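Local coordinates for putative uncharacterized protein smu.1604c (Streptococcus mutans, PDB 3L9F), which probably regulates transcription as a PadR-family dimer, with a winged-helix domain likely to bind DNA and a helical C-terminal region, at residues I149-I160 with Y191-L202. Numbering follows the deposited sequence.
Sequences IREEIERKEEKI and YKSTKKVLEEEL
I153, K156, K195 and L198 interlock by knobs-into-holes packing where helix 142-172 and helix 178-202 run back antiparallel, an intrachain helical hairpin within the C-terminal region of this PadR-like protein. The two segments cross at -154°, their axes 9.6 Å apart at closest approach. I149, I153, L198 and L202 make an apolar patch, and the stems of K156 and K195 join the same interlocked layer. I153 enters among K195, L198, E199 and L202; its CD1 meets L202 CD1 tip to tip at 3.5 Å, while CG1 lies against L198 CB. On I149, CG2 does most of the touching: standing anti to the backbone N, it reaches both L198 CB and L202 CG, and CD1 reaches E201 CG. L198 carries the patch across to E152, its CD1 touching E152 CG at 3.4 Å, and F130 of helix 129-135 packs on both residues.

The other end closes round Y191. K159 lays CB over one ring face in a CH-pi contact, 3.8 Å from the centroid, whereas I160 approaches the ring obliquely and presses CG1 on Y191 CB. I160 CD1 touches both K192 CG and K195 CE. The K195 methylenes pack on I160 and E157, while its NZ forms a salt bridge with E199 OE2 of its own helix.

K156 bends at chi2 (-68°) and chi4 (17°), bringing NZ within 2.9 Å of E152 OE2; its bond to T194 OG1, which also hydrogen-bonds to Q190 O, is weak. Y186 of the second subunit hydrogen-bonds both K156 NZ and E152 OE2. R155 meets the carboxylate side-on, NE and NH2 both donating to E152 OE1, the NH2 bond being 2.7 Å. Lying between R155 and K156, E152 is probably favoured in its ionised form and would offset part of their positive charge; the shared Y186 ties this polar flank directly to the dimer interface.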
ATOM      1  N   ILE A 149     -12.710   8.319 -11.541  1.00 14.30           N
ATOM      2  CA  ILE A 149     -12.149   7.281 -12.387  1.00 16.38           C
ATOM      3  C   ILE A 149     -11.115   7.833 -13.375  1.00 18.67           C
ATOM      4  O   ILE A 149     -10.042   7.259 -13.519  1.00 17.03           O
ATOM      5  CB  ILE A 149     -13.233   6.476 -13.118  1.00 15.18           C
ATOM      6  CG1 ILE A 149     -14.168   5.830 -12.096  1.00 17.54           C
ATOM      7  CG2 ILE A 149     -12.586   5.411 -13.995  1.00 22.80           C
ATOM      8  CD1 ILE A 149     -15.379   5.148 -12.695  1.00 20.72           C
ATOM      9  N   ARG A 150     -11.427   8.944 -14.040  1.00 16.55           N
ATOM     10  CA  ARG A 150     -10.464   9.553 -14.973  1.00 17.53           C
ATOM     11  C   ARG A 150      -9.173   9.985 -14.292  1.00 18.50           C
ATOM     12  O   ARG A 150      -8.074   9.802 -14.834  1.00 17.72           O
ATOM     13  CB  ARG A 150     -11.081  10.750 -15.693  1.00 21.47           C
ATOM     14  CG  ARG A 150     -12.108  10.360 -16.730  1.00 25.28           C
ATOM     15  CD  ARG A 150     -12.714  11.590 -17.402  1.00 35.22           C
ATOM     16  NE  ARG A 150     -13.883  11.225 -18.196  1.00 37.82           N
ATOM     17  CZ  ARG A 150     -13.821  10.549 -19.338  1.00 45.28           C
ATOM     18  NH1 ARG A 150     -12.643  10.165 -19.820  1.00 39.58           N
ATOM     19  NH2 ARG A 150     -14.932  10.253 -19.998  1.00 58.65           N
ATOM     20  N   GLU A 151      -9.298  10.558 -13.101  1.00 18.77           N
ATOM     21  CA  GLU A 151      -8.121  11.020 -12.383  1.00 17.44           C
ATOM     22  C   GLU A 151      -7.241   9.853 -11.955  1.00 20.12           C
ATOM     23  O   GLU A 151      -6.013   9.950 -11.988  1.00 19.35           O
ATOM     24  CB  GLU A 151      -8.519  11.923 -11.215  1.00 24.53           C
ATOM     25  CG  GLU A 151      -9.241  13.177 -11.696  1.00 29.42           C
ATOM     26  CD  GLU A 151      -9.454  14.209 -10.610  1.00 44.71           C
ATOM     27  OE1 GLU A 151      -9.022  13.970  -9.463  1.00 50.61           O
ATOM     28  OE2 GLU A 151     -10.051  15.267 -10.909  1.00 47.93           O
ATOM     29  N   GLU A 152      -7.864   8.739 -11.586  1.00 18.35           N
ATOM     30  CA  GLU A 152      -7.096   7.554 -11.225  1.00 18.87           C
ATOM     31  C   GLU A 152      -6.440   6.948 -12.454  1.00 16.89           C
ATOM     32  O   GLU A 152      -5.303   6.474 -12.388  1.00 19.38           O
ATOM     33  CB  GLU A 152      -7.976   6.511 -10.535  1.00 19.18           C
ATOM     34  CG  GLU A 152      -7.282   5.169 -10.316  1.00 16.17           C
ATOM     35  CD  GLU A 152      -6.343   5.167  -9.122  1.00 18.41           C
ATOM     36  OE1 GLU A 152      -6.171   6.220  -8.469  1.00 21.05           O
ATOM     37  OE2 GLU A 152      -5.769   4.100  -8.835  1.00 23.34           O
ATOM     38  N   ILE A 153      -7.153   6.933 -13.575  1.00 16.79           N
ATOM     39  CA  ILE A 153      -6.548   6.435 -14.817  1.00 18.72           C
ATOM     40  C   ILE A 153      -5.286   7.238 -15.135  1.00 16.99           C
ATOM     41  O   ILE A 153      -4.247   6.672 -15.497  1.00 17.88           O
ATOM     42  CB  ILE A 153      -7.523   6.476 -16.014  1.00 19.87           C
ATOM     43  CG1 ILE A 153      -8.631   5.443 -15.835  1.00 23.68           C
ATOM     44  CG2 ILE A 153      -6.790   6.189 -17.327  1.00 19.86           C
ATOM     45  CD1 ILE A 153      -9.720   5.535 -16.878  1.00 21.72           C
ATOM     46  N   GLU A 154      -5.367   8.557 -14.984  1.00 21.23           N
ATOM     47  CA  GLU A 154      -4.205   9.412 -15.225  1.00 19.12           C
ATOM     48  C   GLU A 154      -3.053   9.097 -14.272  1.00 21.16           C
ATOM     49  O   GLU A 154      -1.884   9.122 -14.664  1.00 18.45           O
ATOM     50  CB  GLU A 154      -4.592  10.886 -15.141  1.00 23.16           C
ATOM     51  CG  GLU A 154      -5.565  11.298 -16.227  1.00 27.61           C
ATOM     52  CD  GLU A 154      -6.128  12.692 -16.011  1.00 44.37           C
ATOM     53  OE1 GLU A 154      -5.702  13.368 -15.045  1.00 44.49           O
ATOM     54  OE2 GLU A 154      -6.998  13.110 -16.811  1.00 51.32           O
ATOM     55  N   ARG A 155      -3.375   8.794 -13.020  1.00 15.90           N
ATOM     56  CA  ARG A 155      -2.334   8.445 -12.069  1.00 18.06           C
ATOM     57  C   ARG A 155      -1.631   7.164 -12.493  1.00 19.21           C
ATOM     58  O   ARG A 155      -0.399   7.066 -12.408  1.00 20.30           O
ATOM     59  CB  ARG A 155      -2.889   8.337 -10.647  1.00 20.13           C
ATOM     60  CG  ARG A 155      -3.093   9.697  -9.988  1.00 26.96           C
ATOM     61  CD  ARG A 155      -3.368   9.568  -8.495  1.00 31.48           C
ATOM     62  NE  ARG A 155      -4.629   8.883  -8.246  1.00 31.79           N
ATOM     63  CZ  ARG A 155      -5.796   9.502  -8.079  1.00 31.42           C
ATOM     64  NH1 ARG A 155      -5.859  10.829  -8.128  1.00 34.01           N
ATOM     65  NH2 ARG A 155      -6.899   8.795  -7.866  1.00 23.55           N
ATOM     66  N   LYS A 156      -2.404   6.190 -12.967  1.00 16.97           N
ATOM     67  CA  LYS A 156      -1.822   4.934 -13.422  1.00 21.22           C
ATOM     68  C   LYS A 156      -0.959   5.179 -14.651  1.00 18.68           C
ATOM     69  O   LYS A 156       0.094   4.571 -14.808  1.00 16.14           O
ATOM     70  CB  LYS A 156      -2.897   3.896 -13.737  1.00 18.73           C
ATOM     71  CG  LYS A 156      -3.747   3.489 -12.531  1.00 20.03           C
ATOM     72  CD  LYS A 156      -2.912   2.719 -11.511  1.00 24.15           C
ATOM     73  CE  LYS A 156      -3.800   2.111 -10.436  1.00 30.49           C
ATOM     74  NZ  LYS A 156      -5.211   2.086 -10.916  1.00 29.31           N
ATOM     75  N   GLU A 157      -1.399   6.074 -15.524  1.00 20.11           N
ATOM     76  CA  GLU A 157      -0.613   6.367 -16.718  1.00 20.46           C
ATOM     77  C   GLU A 157       0.732   6.983 -16.361  1.00 17.34           C
ATOM     78  O   GLU A 157       1.769   6.609 -16.933  1.00 17.20           O
ATOM     79  CB  GLU A 157      -1.409   7.242 -17.687  1.00 17.82           C
ATOM     80  CG  GLU A 157      -2.369   6.429 -18.538  1.00 25.14           C
ATOM     81  CD  GLU A 157      -3.406   7.271 -19.252  1.00 33.22           C
ATOM     82  OE1 GLU A 157      -3.633   8.424 -18.835  1.00 28.51           O
ATOM     83  OE2 GLU A 157      -4.007   6.765 -20.227  1.00 33.84           O
ATOM     84  N   GLU A 158       0.720   7.905 -15.397  1.00 16.70           N
ATOM     85  CA  GLU A 158       1.943   8.540 -14.922  1.00 20.83           C
ATOM     86  C   GLU A 158       2.909   7.508 -14.338  1.00 22.36           C
ATOM     87  O   GLU A 158       4.115   7.563 -14.585  1.00 18.92           O
ATOM     88  CB  GLU A 158       1.622   9.588 -13.861  1.00 26.87           C
ATOM     89  CG  GLU A 158       2.495  10.841 -13.930  1.00 38.99           C
ATOM     90  CD  GLU A 158       3.989  10.542 -13.906  1.00 48.68           C
ATOM     91  OE1 GLU A 158       4.587  10.380 -14.996  1.00 48.43           O
ATOM     92  OE2 GLU A 158       4.569  10.483 -12.799  1.00 52.35           O
ATOM     93  N   LYS A 159       2.380   6.570 -13.558  1.00 15.11           N
ATOM     94  CA  LYS A 159       3.240   5.546 -12.948  1.00 14.92           C
ATOM     95  C   LYS A 159       3.795   4.567 -13.978  1.00 12.72           C
ATOM     96  O   LYS A 159       4.952   4.162 -13.897  1.00 13.48           O
ATOM     97  CB  LYS A 159       2.502   4.795 -11.836  1.00 18.33           C
ATOM     98  CG  LYS A 159       2.182   5.681 -10.641  1.00 22.42           C
ATOM     99  CD  LYS A 159       1.287   4.962  -9.636  1.00 25.65           C
ATOM    100  CE  LYS A 159       0.940   5.869  -8.468  1.00 22.14           C
ATOM    101  NZ  LYS A 159       0.123   5.144  -7.459  1.00 39.23           N
ATOM    102  N   ILE A 160       2.967   4.184 -14.939  1.00 10.90           N
ATOM    103  CA  ILE A 160       3.414   3.318 -16.030  1.00 14.82           C
ATOM    104  C   ILE A 160       4.533   3.968 -16.846  1.00 13.05           C
ATOM    105  O   ILE A 160       5.559   3.335 -17.155  1.00 13.82           O
ATOM    106  CB  ILE A 160       2.249   2.978 -16.970  1.00 13.46           C
ATOM    107  CG1 ILE A 160       1.251   2.051 -16.256  1.00 15.70           C
ATOM    108  CG2 ILE A 160       2.776   2.353 -18.249  1.00 11.27           C
ATOM    109  CD1 ILE A 160      -0.061   1.829 -17.000  1.00 16.42           C
ATOM    110  N   TYR A 191      -0.235  -2.100 -12.752  1.00 14.04           N
ATOM    111  CA  TYR A 191      -0.746  -0.811 -13.206  1.00 13.55           C
ATOM    112  C   TYR A 191      -1.667  -0.962 -14.404  1.00 13.91           C
ATOM    113  O   TYR A 191      -2.740  -0.362 -14.462  1.00 14.03           O
ATOM    114  CB  TYR A 191       0.414   0.100 -13.596  1.00 13.91           C
ATOM    115  CG  TYR A 191       1.250   0.565 -12.433  1.00 14.33           C
ATOM    116  CD1 TYR A 191       0.672   0.825 -11.206  1.00 18.35           C
ATOM    117  CD2 TYR A 191       2.618   0.775 -12.578  1.00 17.15           C
ATOM    118  CE1 TYR A 191       1.429   1.266 -10.143  1.00 27.59           C
ATOM    119  CE2 TYR A 191       3.385   1.216 -11.522  1.00 19.05           C
ATOM    120  CZ  TYR A 191       2.783   1.456 -10.304  1.00 24.40           C
ATOM    121  OH  TYR A 191       3.532   1.893  -9.241  1.00 24.59           O
ATOM    122  N   LYS A 192      -1.235  -1.763 -15.371  1.00 12.45           N
ATOM    123  CA  LYS A 192      -1.993  -1.894 -16.609  1.00 15.28           C
ATOM    124  C   LYS A 192      -3.330  -2.608 -16.419  1.00 17.17           C
ATOM    125  O   LYS A 192      -4.330  -2.240 -17.040  1.00 14.17           O
ATOM    126  CB  LYS A 192      -1.154  -2.584 -17.676  1.00 15.30           C
ATOM    127  CG  LYS A 192       0.046  -1.744 -18.113  1.00 18.92           C
ATOM    128  CD  LYS A 192       0.915  -2.489 -19.117  1.00 19.12           C
ATOM    129  CE  LYS A 192       2.105  -1.635 -19.539  1.00 22.80           C
ATOM    130  NZ  LYS A 192       3.144  -2.444 -20.235  1.00 23.31           N
ATOM    131  N   SER A 193      -3.350  -3.623 -15.561  1.00 15.67           N
ATOM    132  CA  SER A 193      -4.572  -4.405 -15.366  1.00 17.55           C
ATOM    133  C   SER A 193      -5.661  -3.578 -14.698  1.00 15.61           C
ATOM    134  O   SER A 193      -6.827  -3.644 -15.078  1.00 16.11           O
ATOM    135  CB  SER A 193      -4.290  -5.676 -14.560  1.00 16.70           C
ATOM    136  OG  SER A 193      -3.781  -5.356 -13.276  1.00 18.31           O
ATOM    137  N   THR A 194      -5.284  -2.793 -13.698  1.00 13.75           N
ATOM    138  CA  THR A 194      -6.260  -1.988 -12.985  1.00 16.07           C
ATOM    139  C   THR A 194      -6.690  -0.788 -13.849  1.00 12.49           C
ATOM    140  O   THR A 194      -7.866  -0.422 -13.881  1.00 14.89           O
ATOM    141  CB  THR A 194      -5.702  -1.527 -11.631  1.00 16.02           C
ATOM    142  OG1 THR A 194      -4.463  -0.847 -11.845  1.00 16.92           O
ATOM    143  CG2 THR A 194      -5.441  -2.750 -10.719  1.00 14.01           C
ATOM    144  N   LYS A 195      -5.747  -0.197 -14.574  1.00 14.55           N
ATOM    145  CA  LYS A 195      -6.093   0.885 -15.503  1.00 16.43           C
ATOM    146  C   LYS A 195      -7.128   0.383 -16.505  1.00 17.08           C
ATOM    147  O   LYS A 195      -8.111   1.074 -16.804  1.00 16.29           O
ATOM    148  CB  LYS A 195      -4.858   1.379 -16.253  1.00 15.31           C
ATOM    149  CG  LYS A 195      -5.166   2.487 -17.256  1.00 19.87           C
ATOM    150  CD  LYS A 195      -3.899   3.102 -17.826  1.00 21.29           C
ATOM    151  CE  LYS A 195      -3.217   2.191 -18.845  1.00 19.72           C
ATOM    152  NZ  LYS A 195      -3.833   2.301 -20.203  1.00 27.38           N
ATOM    153  N   LYS A 196      -6.908  -0.830 -17.003  1.00 15.03           N
ATOM    154  CA  LYS A 196      -7.831  -1.457 -17.948  1.00 17.65           C
ATOM    155  C   LYS A 196      -9.243  -1.627 -17.386  1.00 20.22           C
ATOM    156  O   LYS A 196     -10.235  -1.372 -18.077  1.00 20.67           O
ATOM    157  CB  LYS A 196      -7.274  -2.804 -18.399  1.00 20.71           C
ATOM    158  CG  LYS A 196      -8.110  -3.491 -19.452  1.00 23.22           C
ATOM    159  CD  LYS A 196      -7.236  -4.249 -20.439  1.00 36.10           C
ATOM    160  CE  LYS A 196      -8.067  -4.782 -21.598  1.00 48.87           C
ATOM    161  NZ  LYS A 196      -8.980  -3.740 -22.174  1.00 44.47           N
ATOM    162  N   VAL A 197      -9.337  -2.056 -16.133  1.00 16.09           N
ATOM    163  CA  VAL A 197     -10.640  -2.198 -15.485  1.00 15.45           C
ATOM    164  C   VAL A 197     -11.391  -0.876 -15.491  1.00 16.45           C
ATOM    165  O   VAL A 197     -12.585  -0.820 -15.798  1.00 15.86           O
ATOM    166  CB  VAL A 197     -10.499  -2.708 -14.036  1.00 14.92           C
ATOM    167  CG1 VAL A 197     -11.785  -2.477 -13.271  1.00 15.16           C
ATOM    168  CG2 VAL A 197     -10.111  -4.183 -14.030  1.00 16.71           C
ATOM    169  N   LEU A 198     -10.687   0.199 -15.172  1.00 13.22           N
ATOM    170  CA  LEU A 198     -11.311   1.511 -15.134  1.00 16.34           C
ATOM    171  C   LEU A 198     -11.699   1.978 -16.539  1.00 17.30           C
ATOM    172  O   LEU A 198     -12.769   2.545 -16.738  1.00 19.19           O
ATOM    173  CB  LEU A 198     -10.377   2.511 -14.461  1.00 12.44           C
ATOM    174  CG  LEU A 198     -10.077   2.177 -12.995  1.00 16.07           C
ATOM    175  CD1 LEU A 198      -9.171   3.245 -12.409  1.00 18.29           C
ATOM    176  CD2 LEU A 198     -11.369   2.052 -12.199  1.00 14.04           C
ATOM    177  N   GLU A 199     -10.821   1.744 -17.511  1.00 16.97           N
ATOM    178  CA  GLU A 199     -11.133   2.084 -18.896  1.00 17.82           C
ATOM    179  C   GLU A 199     -12.380   1.344 -19.363  1.00 24.03           C
ATOM    180  O   GLU A 199     -13.270   1.938 -19.982  1.00 20.88           O
ATOM    181  CB  GLU A 199      -9.945   1.780 -19.809  1.00 16.63           C
ATOM    182  CG  GLU A 199      -8.778   2.721 -19.564  1.00 20.10           C
ATOM    183  CD  GLU A 199      -7.561   2.388 -20.398  1.00 27.63           C
ATOM    184  OE1 GLU A 199      -7.451   1.228 -20.868  1.00 28.98           O
ATOM    185  OE2 GLU A 199      -6.713   3.294 -20.574  1.00 29.32           O
ATOM    186  N   GLU A 200     -12.451   0.056 -19.044  1.00 19.91           N
ATOM    187  CA  GLU A 200     -13.606  -0.756 -19.420  1.00 23.92           C
ATOM    188  C   GLU A 200     -14.872  -0.235 -18.744  1.00 25.11           C
ATOM    189  O   GLU A 200     -15.957  -0.276 -19.328  1.00 23.87           O
ATOM    190  CB  GLU A 200     -13.372  -2.232 -19.086  1.00 23.57           C
ATOM    191  CG  GLU A 200     -12.326  -2.899 -19.966  1.00 25.27           C
ATOM    192  CD  GLU A 200     -11.909  -4.264 -19.447  1.00 30.60           C
ATOM    193  OE1 GLU A 200     -12.163  -4.561 -18.257  1.00 34.11           O
ATOM    194  OE2 GLU A 200     -11.319  -5.042 -20.228  1.00 31.88           O
ATOM    195  N   GLU A 201     -14.734   0.267 -17.520  1.00 16.81           N
ATOM    196  CA  GLU A 201     -15.874   0.867 -16.831  1.00 21.53           C
ATOM    197  C   GLU A 201     -16.361   2.117 -17.552  1.00 24.05           C
ATOM    198  O   GLU A 201     -17.558   2.296 -17.762  1.00 25.61           O
ATOM    199  CB  GLU A 201     -15.524   1.215 -15.381  1.00 25.13           C
ATOM    200  CG  GLU A 201     -16.638   1.940 -14.639  1.00 24.81           C
ATOM    201  CD  GLU A 201     -17.914   1.119 -14.572  1.00 29.14           C
ATOM    202  OE1 GLU A 201     -17.818  -0.132 -14.555  1.00 27.63           O
ATOM    203  OE2 GLU A 201     -19.005   1.731 -14.537  1.00 30.41           O
ATOM    204  N   LEU A 202     -15.430   2.988 -17.922  1.00 23.01           N
ATOM    205  CA  LEU A 202     -15.783   4.221 -18.623  1.00 20.89           C
ATOM    206  C   LEU A 202     -16.421   3.935 -19.983  1.00 28.66           C
ATOM    207  O   LEU A 202     -17.258   4.704 -20.468  1.00 31.20           O
ATOM    208  CB  LEU A 202     -14.552   5.112 -18.790  1.00 22.85           C
ATOM    209  CG  LEU A 202     -14.014   5.793 -17.530  1.00 24.54           C
ATOM    210  CD1 LEU A 202     -12.881   6.735 -17.899  1.00 22.87           C
ATOM    211  CD2 LEU A 202     -15.117   6.547 -16.805  1.00 29.34           C
TER